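Local coordinates for glycerate dehydrogenase (Bacillus sp. 5mfcol3.1, PDB 6P2I) that reduces acyclic imino acids to amino acids using NADPH, intercepting them as a partner oxidase produces them, at the interface of chains A and B. Coordinates in Å, arbitrary orientation; residue numbers count along the deposited sequence, not the author numbering. Chains: chain A/B, Glycerate dehydrogenase.

The interface of chains A and B. Residues chain A 120, 123-124, 128; chain B 258, 271-273.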
ATOM      1  N   ALA A 120       0.458   5.030 -12.719  1.00 23.67           N
ATOM      2  CA  ALA A 120       1.180   3.841 -13.156  1.00 22.15           C
ATOM      3  C   ALA A 120       0.245   2.882 -13.867  1.00 23.64           C
ATOM      4  O   ALA A 120       0.566   2.353 -14.939  1.00 24.49           O
ATOM      5  CB  ALA A 120       1.837   3.168 -11.950  1.00 21.82           C
ATOM      6  N   THR A 123      -0.786   4.338 -17.241  1.00 28.61           N
ATOM      7  CA  THR A 123       0.307   4.152 -18.192  1.00 27.69           C
ATOM      8  C   THR A 123       0.222   2.791 -18.871  1.00 28.92           C
ATOM      9  O   THR A 123       0.318   2.686 -20.101  1.00 31.61           O
ATOM     10  CB  THR A 123       1.641   4.300 -17.453  1.00 29.11           C
ATOM     11  OG1 THR A 123       1.757   5.637 -16.947  1.00 32.17           O
ATOM     12  CG2 THR A 123       2.833   3.974 -18.365  1.00 31.05           C
ATOM     13  N   CYS A 124       0.052   1.729 -18.075  1.00 26.66           N
ATOM     14  CA  CYS A 124      -0.052   0.387 -18.640  1.00 34.34           C
ATOM     15  C   CYS A 124      -1.306   0.225 -19.496  1.00 28.30           C
ATOM     16  O   CYS A 124      -1.268  -0.460 -20.525  1.00 33.93           O
ATOM     17  CB  CYS A 124      -0.036  -0.653 -17.526  1.00 30.86           C
ATOM     18  SG  CYS A 124       1.463  -0.628 -16.527  1.00 26.05           S
ATOM     19  N   LEU A 128       1.902   1.198 -22.528  1.00 35.96           N
ATOM     20  CA  LEU A 128       3.291   1.562 -22.293  1.00 33.94           C
ATOM     21  C   LEU A 128       3.884   0.679 -21.207  1.00 30.05           C
ATOM     22  O   LEU A 128       3.204   0.278 -20.257  1.00 34.06           O
ATOM     23  CB  LEU A 128       3.406   3.033 -21.885  1.00 35.94           C
ATOM     24  CG  LEU A 128       2.755   4.031 -22.840  1.00 37.77           C
ATOM     25  CD1 LEU A 128       2.750   5.424 -22.246  1.00 44.71           C
ATOM     26  CD2 LEU A 128       3.487   4.018 -24.170  1.00 47.02           C
TER
ATOM     27  N   TYR B 258       1.930  -5.907 -23.958  1.00 40.97           N
ATOM     28  CA  TYR B 258       1.013  -4.876 -23.489  1.00 38.44           C
ATOM     29  C   TYR B 258      -0.007  -4.458 -24.534  1.00 41.77           C
ATOM     30  O   TYR B 258      -1.201  -4.363 -24.220  1.00 45.88           O
ATOM     31  CB  TYR B 258       1.807  -3.656 -23.004  1.00 42.25           C
ATOM     32  CG  TYR B 258       2.377  -3.860 -21.624  1.00 36.59           C
ATOM     33  CD1 TYR B 258       3.516  -4.635 -21.437  1.00 35.68           C
ATOM     34  CD2 TYR B 258       1.763  -3.309 -20.507  1.00 31.87           C
ATOM     35  CE1 TYR B 258       4.036  -4.841 -20.174  1.00 36.05           C
ATOM     36  CE2 TYR B 258       2.275  -3.504 -19.239  1.00 30.03           C
ATOM     37  CZ  TYR B 258       3.414  -4.276 -19.081  1.00 34.15           C
ATOM     38  OH  TYR B 258       3.928  -4.477 -17.822  1.00 30.26           O
ATOM     39  N   LEU B 271      -1.977  -2.553 -12.504  1.00 24.55           N
ATOM     40  CA  LEU B 271      -0.792  -2.703 -13.338  1.00 19.34           C
ATOM     41  C   LEU B 271       0.202  -1.592 -13.045  1.00 23.22           C
ATOM     42  O   LEU B 271      -0.186  -0.428 -12.917  1.00 24.42           O
ATOM     43  CB  LEU B 271      -1.181  -2.661 -14.816  1.00 23.86           C
ATOM     44  CG  LEU B 271      -2.303  -3.596 -15.233  1.00 26.46           C
ATOM     45  CD1 LEU B 271      -2.747  -3.297 -16.659  1.00 25.97           C
ATOM     46  CD2 LEU B 271      -1.789  -5.018 -15.127  1.00 28.38           C
ATOM     47  N   THR B 272       1.485  -1.949 -12.953  1.00 22.81           N
ATOM     48  CA  THR B 272       2.526  -0.936 -12.928  1.00 24.65           C
ATOM     49  C   THR B 272       3.548  -1.272 -13.994  1.00 20.01           C
ATOM     50  O   THR B 272       3.739  -2.451 -14.326  1.00 23.53           O
ATOM     51  CB  THR B 272       3.201  -0.817 -11.548  1.00 22.22           C
ATOM     52  OG1 THR B 272       3.650  -2.096 -11.098  1.00 23.55           O
ATOM     53  CG2 THR B 272       2.193  -0.265 -10.535  1.00 22.30           C
ATOM     54  N   PRO B 273       4.179  -0.258 -14.608  1.00 23.28           N
ATOM     55  CA  PRO B 273       4.993  -0.486 -15.811  1.00 22.84           C
ATOM     56  C   PRO B 273       6.447  -0.828 -15.477  1.00 23.63           C
ATOM     57  O   PRO B 273       7.383  -0.152 -15.917  1.00 24.51           O
ATOM     58  CB  PRO B 273       4.872   0.850 -16.548  1.00 26.67           C
ATOM     59  CG  PRO B 273       4.818   1.855 -15.427  1.00 24.74           C
ATOM     60  CD  PRO B 273       4.040   1.185 -14.307  1.00 22.76           C
TER
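The helical backbone of chain A carrying A:Ala120 and A:Cys124 (helix 117-125) packs against an extended stretch of chain B, where B:Leu271 ends strand 269-271, B:Thr272 continues it in β conformation and B:Pro273 turns away at psi 58°. A:Cys124 is the central contact. Its SG lies almost squarely over the face of the peptide joining B:Thr272 to B:Pro273, 3.3 Å from B:Pro273 N. With chi1 at -60° the sulfur stands beside its own backbone N and opposite the carbonyl carbon, which turns it back along the helix; a weak hydrogen bond from A:Cys124 SG to A:Ala120 O, 3.5 Å, may help hold it there. The CB of A:Cys124 meets B:Leu271 CB at 3.6 Å. One helical turn earlier, A:Ala120 CB rests on the methyl CG2 of B:Thr272 at 3.7 Å and also on the proline CD. The A:Thr123 methyl meets the CB and CG side of the B:Pro273 ring at about a right angle, more loosely, with CG2 4.1 Å from CG. B:Tyr258 closes the other flank: its CE2 lies 4.0 Å from A:Cys124 SG, the sulfur set beside the ring and a little to one face, while the backbone carbonyl O of A:Leu128 sits above the ring, 3.9 Å from CD2. An alanine replacing B:Tyr258 would probably leave the sulfur and the A:Leu128 carbonyl without this aromatic wall and open a gap at the flank. The two-fold-related twin repeats these contacts, in a pairing that is probably the dimer common among D-2-hydroxyacid dehydrogenases. Because B:Pro273 leads towards B:Trp277, which lines the D-arginine and NADP pockets, the patch may both join the subunits and steady that active-site segment.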